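Local atomic coordinates of nitrite transporter NirC (Salmonella enterica subsp. enterica serovar Typhimurium, PDB entry 4FC4), a protein that forms a pentameric channel of the formate/nitrite transporter family and carries nitrite into and out of the cell across the cytoplasmic membrane. Residues G62-A68 against L187-A192; L143-T147 against N201-F205; G157-W162 against G232-G237. Residue numbers count along the deposited sequence, not the author numbering.

Contact 1: residues G62-A68 against L187-A192; sequences GATFGIA and LLAFIA
In the aquaporin-like formate/nitrite transporter fold the second and fifth membrane helices are each interrupted. Residues 62-68 bridge one break: the helix is interrupted around Thr64-Gly66 before helix 67-75 takes over from helix 57-63. Residues 187-192 end the first half of the other, helix 177-192, and pack against this junction. The closest backbone approach is Gly62 to Leu188, CA atoms 4.0 Å apart; Gly66 lies farther off, its CA 5.7 Å from that of Leu187. Gly62 makes the first approach possible: a CB there would sit 3.0 Å from Leu188 O. Instead Gly62 O receives a CA-H...O contact from Leu188 CA at 3.4 Å, and no conventional hydrogen bond crosses the interface. Phe65, in the t rotamer (chi1 -171°, chi2 58°), swings its ring onto the other helix. Ile191, m at both chi angles, lays CD1 over one ring face, 4.0 Å from the centroid, a CH-pi contact, while its CG1 comes within 3.5 Å of Phe65 CD2. Phe190, its chi1 of 107° between the rotamer wells, brings CZ to 3.7 Å from Phe65 CE2, centroids 5.8 Å apart and planes at 85°. Thr64 turns away and packs on Leu188 of a neighbouring subunit, so the junction also faces the pentamer interface. Leu187 (m, p) reaches across to Gly66, its CD2 3.5 Å from Phe65 O and 3.9 Å from Gly66 CA.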
# COMPACT_ATOMS: atom_id res chain seq x y z
N GLY B 62 -11.94 -7.69 7.84
CA GLY B 62 -11.79 -6.28 8.20
C GLY B 62 -10.98 -5.59 7.12
O GLY B 62 -11.37 -4.53 6.65
N ALA B 63 -9.87 -6.20 6.73
CA ALA B 63 -8.96 -5.61 5.76
C ALA B 63 -9.60 -5.44 4.36
O ALA B 63 -9.08 -4.71 3.52
CB ALA B 63 -7.66 -6.43 5.68
N THR B 64 -10.71 -6.12 4.08
CA THR B 64 -11.26 -6.11 2.72
C THR B 64 -12.61 -5.44 2.68
O THR B 64 -13.21 -5.34 1.62
CB THR B 64 -11.34 -7.52 2.08
OG1 THR B 64 -12.13 -8.39 2.92
CG2 THR B 64 -9.93 -8.14 1.88
N PHE B 65 -13.09 -4.94 3.82
CA PHE B 65 -14.40 -4.30 3.83
C PHE B 65 -14.33 -2.85 3.36
O PHE B 65 -15.37 -2.26 3.01
CB PHE B 65 -15.03 -4.39 5.20
CG PHE B 65 -16.48 -3.95 5.23
CD1 PHE B 65 -17.43 -4.56 4.42
CD2 PHE B 65 -16.91 -2.86 6.07
CE1 PHE B 65 -18.79 -4.16 4.45
CE2 PHE B 65 -18.24 -2.46 6.10
CZ PHE B 65 -19.19 -3.12 5.29
N GLY B 66 -13.10 -2.29 3.29
CA GLY B 66 -12.89 -0.89 2.84
C GLY B 66 -13.69 -0.40 1.62
O GLY B 66 -14.10 0.76 1.54
N ILE B 67 -13.86 -1.27 0.62
CA ILE B 67 -14.59 -0.90 -0.59
C ILE B 67 -15.96 -0.31 -0.24
O ILE B 67 -16.44 0.61 -0.92
CB ILE B 67 -14.67 -2.10 -1.57
CG1 ILE B 67 -15.52 -1.74 -2.79
CG2 ILE B 67 -15.20 -3.30 -0.83
CD1 ILE B 67 -15.32 -2.63 -3.98
N ALA B 68 -16.57 -0.78 0.84
CA ALA B 68 -17.98 -0.42 1.13
C ALA B 68 -18.14 1.10 1.25
O ALA B 68 -18.95 1.70 0.57
CB ALA B 68 -18.53 -1.11 2.41
N LEU B 187 -12.86 0.99 8.70
CA LEU B 187 -13.60 -0.24 8.42
C LEU B 187 -12.82 -1.51 8.88
O LEU B 187 -13.43 -2.40 9.43
CB LEU B 187 -14.03 -0.27 6.95
CG LEU B 187 -15.33 0.53 6.70
CD1 LEU B 187 -15.26 1.96 7.26
CD2 LEU B 187 -15.63 0.49 5.20
N LEU B 188 -11.48 -1.60 8.69
CA LEU B 188 -10.70 -2.63 9.45
C LEU B 188 -11.14 -2.70 10.93
O LEU B 188 -11.45 -3.77 11.48
CB LEU B 188 -9.20 -2.35 9.37
CG LEU B 188 -8.23 -3.24 10.15
CD1 LEU B 188 -8.41 -4.73 9.84
CD2 LEU B 188 -6.81 -2.85 9.81
N ALA B 189 -11.20 -1.52 11.55
CA ALA B 189 -11.35 -1.42 12.98
C ALA B 189 -12.80 -1.82 13.38
O ALA B 189 -12.95 -2.58 14.33
CB ALA B 189 -11.03 0.00 13.48
N PHE B 190 -13.83 -1.33 12.71
CA PHE B 190 -15.16 -1.66 13.20
C PHE B 190 -15.53 -3.12 12.96
O PHE B 190 -16.08 -3.78 13.84
CB PHE B 190 -16.22 -0.64 12.78
CG PHE B 190 -17.17 -1.12 11.71
CD1 PHE B 190 -18.12 -2.15 11.97
CD2 PHE B 190 -17.17 -0.51 10.45
CE1 PHE B 190 -18.97 -2.59 10.95
CE2 PHE B 190 -18.05 -0.93 9.47
CZ PHE B 190 -18.94 -1.97 9.71
N ILE B 191 -15.21 -3.65 11.77
CA ILE B 191 -15.56 -5.04 11.44
C ILE B 191 -14.73 -5.96 12.35
O ILE B 191 -15.29 -6.81 13.06
CB ILE B 191 -15.27 -5.38 9.94
CG1 ILE B 191 -16.20 -4.63 8.99
CG2 ILE B 191 -15.33 -6.90 9.70
CD1 ILE B 191 -17.55 -5.32 8.82
N ALA B 192 -13.41 -5.81 12.32
CA ALA B 192 -12.55 -6.68 13.12
C ALA B 192 -12.81 -6.61 14.62
O ALA B 192 -12.62 -7.59 15.31
CB ALA B 192 -11.04 -6.47 12.80

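Contact 2: residues L143-T147 against N201-F205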
# COMPACT_ATOMS: atom_id res chain seq x y z
N LEU B 143 -27.81 -14.92 12.35
CA LEU B 143 -28.59 -15.44 13.49
C LEU B 143 -27.99 -14.91 14.81
O LEU B 143 -28.72 -14.38 15.63
CB LEU B 143 -28.70 -16.98 13.46
CG LEU B 143 -29.24 -17.70 14.71
CD1 LEU B 143 -30.73 -17.44 14.91
CD2 LEU B 143 -28.95 -19.21 14.69
N ALA B 144 -26.66 -14.98 14.97
CA ALA B 144 -26.03 -14.46 16.19
C ALA B 144 -26.34 -12.96 16.36
O ALA B 144 -26.59 -12.49 17.48
CB ALA B 144 -24.51 -14.78 16.26
N LYS B 145 -26.41 -12.23 15.25
CA LYS B 145 -26.69 -10.79 15.34
C LYS B 145 -28.13 -10.57 15.79
O LYS B 145 -28.39 -9.58 16.47
CB LYS B 145 -26.44 -10.06 14.04
CG LYS B 145 -24.97 -9.79 13.72
CD LYS B 145 -24.83 -9.48 12.24
CE LYS B 145 -23.43 -9.06 11.84
NZ LYS B 145 -23.07 -7.81 12.52
N THR B 146 -29.03 -11.50 15.44
CA THR B 146 -30.45 -11.27 15.70
C THR B 146 -30.90 -11.61 17.10
O THR B 146 -31.90 -11.09 17.58
CB THR B 146 -31.37 -12.04 14.73
OG1 THR B 146 -31.23 -13.47 14.95
CG2 THR B 146 -31.08 -11.67 13.28
N THR B 147 -30.22 -12.57 17.73
CA THR B 147 -30.61 -13.01 19.10
C THR B 147 -29.79 -12.31 20.20
O THR B 147 -30.06 -12.54 21.36
CB THR B 147 -30.46 -14.53 19.30
OG1 THR B 147 -29.07 -14.86 19.17
CG2 THR B 147 -31.26 -15.30 18.26
N ASN B 201 -25.84 -4.40 8.02
CA ASN B 201 -26.59 -5.54 8.51
C ASN B 201 -27.79 -5.85 7.61
O ASN B 201 -28.13 -7.00 7.39
CB ASN B 201 -27.05 -5.37 9.97
CG ASN B 201 -25.91 -5.51 11.00
OD1 ASN B 201 -26.16 -5.33 12.22
ND2 ASN B 201 -24.69 -5.79 10.56
N MET B 202 -28.40 -4.80 7.08
CA MET B 202 -29.52 -4.93 6.14
C MET B 202 -29.19 -5.90 5.00
O MET B 202 -30.02 -6.77 4.70
CB MET B 202 -29.93 -3.58 5.52
CG MET B 202 -30.45 -2.54 6.49
SD MET B 202 -30.60 -0.89 5.75
CE MET B 202 -31.23 0.02 7.15
N THR B 203 -28.01 -5.77 4.38
CA THR B 203 -27.65 -6.69 3.31
C THR B 203 -27.44 -8.11 3.90
O THR B 203 -27.89 -9.12 3.36
CB THR B 203 -26.39 -6.23 2.51
OG1 THR B 203 -26.70 -5.08 1.70
CG2 THR B 203 -25.97 -7.33 1.53
N LEU B 204 -26.75 -8.20 5.03
CA LEU B 204 -26.47 -9.51 5.59
C LEU B 204 -27.80 -10.19 5.87
O LEU B 204 -27.99 -11.39 5.54
CB LEU B 204 -25.66 -9.41 6.87
CG LEU B 204 -25.38 -10.79 7.42
CD1 LEU B 204 -24.46 -11.60 6.50
CD2 LEU B 204 -24.81 -10.56 8.80
N PHE B 205 -28.73 -9.44 6.48
CA PHE B 205 -29.99 -10.01 6.85
C PHE B 205 -30.77 -10.49 5.65
O PHE B 205 -31.47 -11.51 5.75
CB PHE B 205 -30.81 -9.09 7.74
CG PHE B 205 -30.22 -8.90 9.12
CD1 PHE B 205 -29.64 -9.94 9.80
CD2 PHE B 205 -30.22 -7.65 9.74
CE1 PHE B 205 -29.09 -9.76 11.06
CE2 PHE B 205 -29.68 -7.46 11.00
CZ PHE B 205 -29.10 -8.52 11.67
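This is a loose, side-chain-mediated contact between helix 137-147 and helix 198-209, the second half of a membrane helix interrupted after helix 177-192, as in the formate/nitrite transporter fold. The local axes stay 11.2 Å apart and cross at -118°, so long side chains must span the gap. Lys145 does most of this: its chain runs out past Leu204, with CD 3.6 Å from Leu204 CD2, and its CB lies at the edge of the Phe205 ring, 3.9 Å from CZ. Its ammonium group forms a salt bridge with Glu196, which lies in the break, and NZ ends close to the Asn201 side chain. Thr146 contributes its methyl, CG2 standing 3.5 Å from Phe205 CE1, while its OG1 turns back to hydrogen-bond Leu143 O at 2.8 Å. The Lys145 aliphatic chain is thus flanked by apolar groups, its charge met by Glu196. Helix 219-248 lines the same space, Phe205 resting on Ile222 and Leu226 and Asn225 hydrogen-bonding Lys145 O, and helix 98-125 packs against Met202 and Thr203.

Contact 3: residues G157-W162 against G232-G237; sequences GALCNW and GNTLSG
Two membrane helices, 150-172 and 219-248, cross here at -47° with their local axes only 6.6 Å apart. Both segments are regular helix, in register at Ala158 and Gly232, CA to CA 4.2 Å. Glycine at 157 and 232 lets the backbones touch: a CB on Gly232 would lie 3.0 Å from Ala158 N. Ala158 CA instead reaches Gly232 O at 3.1 Å in a CA-H...O contact. Three hydrogen bonds join side chain to backbone. Asn233 (chi1 m) gives ND2 to Gly157 O at 2.7 Å; the same ND2 also bonds Glu196 O, and its OD1 accepts from Ser198 N. Asn161 (chi1 t) answers with ND2 to Asn233 O at 2.7 Å, and also bonds Thr81 O. Ser236, in the p rotamer, donates OG to Ala158 O at 2.7 Å. Gly157 O, Ala158 O and Asn233 O also accept their own helix's amides, from Asn161, Trp162 and Gly237, so each serves two donors. The Ser236 side chain fits as a knob into the hole formed by Gly157, Ala158, Asn161 and Trp162. Close glycine-mediated crossing with CA-H...O contacts is known in membrane helix pairs; here it joins two helices of the formate/nitrite transporter fold, Asn233 also tying them to the break after helix 177-192.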
# COMPACT_ATOMS: atom_id res chain seq x y z
N GLY B 157 -23.33 -0.81 18.06
CA GLY B 157 -23.74 0.11 17.02
C GLY B 157 -23.20 1.52 17.28
O GLY B 157 -22.79 2.24 16.36
N ALA B 158 -23.14 1.91 18.55
CA ALA B 158 -22.54 3.20 18.87
C ALA B 158 -21.05 3.15 18.52
O ALA B 158 -20.56 4.04 17.82
CB ALA B 158 -22.78 3.59 20.33
N LEU B 159 -20.35 2.07 18.89
CA LEU B 159 -18.92 2.01 18.60
C LEU B 159 -18.61 1.95 17.06
O LEU B 159 -17.66 2.56 16.56
CB LEU B 159 -18.31 0.84 19.33
CG LEU B 159 -18.02 1.03 20.82
CD1 LEU B 159 -17.91 -0.35 21.46
CD2 LEU B 159 -16.77 1.85 21.12
N CYS B 160 -19.43 1.22 16.32
CA CYS B 160 -19.31 1.18 14.89
C CYS B 160 -19.34 2.59 14.24
O CYS B 160 -18.42 2.96 13.51
CB CYS B 160 -20.41 0.29 14.30
SG CYS B 160 -20.45 0.48 12.51
N ASN B 161 -20.39 3.37 14.52
CA ASN B 161 -20.64 4.59 13.79
C ASN B 161 -19.72 5.72 14.18
O ASN B 161 -19.50 6.67 13.42
CB ASN B 161 -22.11 5.05 13.88
CG ASN B 161 -22.53 5.83 12.65
OD1 ASN B 161 -21.99 5.56 11.61
ND2 ASN B 161 -23.46 6.83 12.76
N TRP B 162 -19.20 5.63 15.38
CA TRP B 162 -18.05 6.43 15.75
C TRP B 162 -17.02 6.26 14.68
O TRP B 162 -16.57 7.25 14.09
CB TRP B 162 -17.48 5.98 17.10
CG TRP B 162 -16.87 7.14 17.86
CD1 TRP B 162 -16.58 8.41 17.36
CD2 TRP B 162 -16.44 7.18 19.25
NE1 TRP B 162 -16.03 9.20 18.31
CE2 TRP B 162 -15.90 8.52 19.47
CE3 TRP B 162 -16.47 6.28 20.31
CZ2 TRP B 162 -15.43 8.94 20.75
CZ3 TRP B 162 -15.97 6.69 21.58
CH2 TRP B 162 -15.46 7.99 21.78
N GLY B 232 -28.12 2.89 18.06
CA GLY B 232 -26.73 3.02 18.54
C GLY B 232 -25.87 3.78 17.55
O GLY B 232 -25.08 4.65 17.96
N ASN B 233 -25.99 3.45 16.27
CA ASN B 233 -25.34 4.23 15.19
C ASN B 233 -25.64 5.74 15.35
O ASN B 233 -24.74 6.58 15.15
CB ASN B 233 -25.80 3.77 13.79
CG ASN B 233 -25.26 2.42 13.37
OD1 ASN B 233 -25.79 1.80 12.42
ND2 ASN B 233 -24.18 1.94 14.02
N THR B 234 -26.91 6.04 15.67
CA THR B 234 -27.42 7.40 15.77
C THR B 234 -26.83 8.16 16.96
O THR B 234 -26.36 9.27 16.78
CB THR B 234 -28.97 7.39 15.88
OG1 THR B 234 -29.49 6.64 14.78
CG2 THR B 234 -29.53 8.80 15.85
N LEU B 235 -26.84 7.56 18.15
CA LEU B 235 -26.02 8.05 19.28
C LEU B 235 -24.61 8.59 18.92
O LEU B 235 -24.28 9.74 19.22
CB LEU B 235 -25.87 7.00 20.40
CG LEU B 235 -25.02 7.51 21.57
CD1 LEU B 235 -25.63 8.78 22.16
CD2 LEU B 235 -24.90 6.49 22.69
N SER B 236 -23.76 7.75 18.36
CA SER B 236 -22.36 8.14 18.08
C SER B 236 -22.24 9.19 16.94
O SER B 236 -21.41 10.10 17.01
CB SER B 236 -21.50 6.91 17.83
OG SER B 236 -22.06 6.05 16.84
N GLY B 237 -23.11 9.12 15.93
CA GLY B 237 -23.12 10.07 14.83
C GLY B 237 -23.53 11.44 15.33
O GLY B 237 -22.83 12.41 15.10

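From the N terminus the chain meets 62-68 first, then 143-147 and 157-162 on successive helices, then 187-192, 201-205 and 232-237 in the same order. Every pair of contacts therefore crosses and none nests. Contact 1 closes its loop when helix 177-192 returns to the break after helix 57-63; contact 2 brings helix 198-209 back to helix 137-147; contact 3 brings helix 219-248 to helix 150-172. Their centres are 16 to 17 Å apart. Contacts 1 and 3 touch directly, Phe190 CD1 lying 3.6 Å from Cys160 SG, and both meet the same neighbouring subunit. Glu196 links contacts 2 and 3, its side chain pairing with Lys145 and its carbonyl with Asn233.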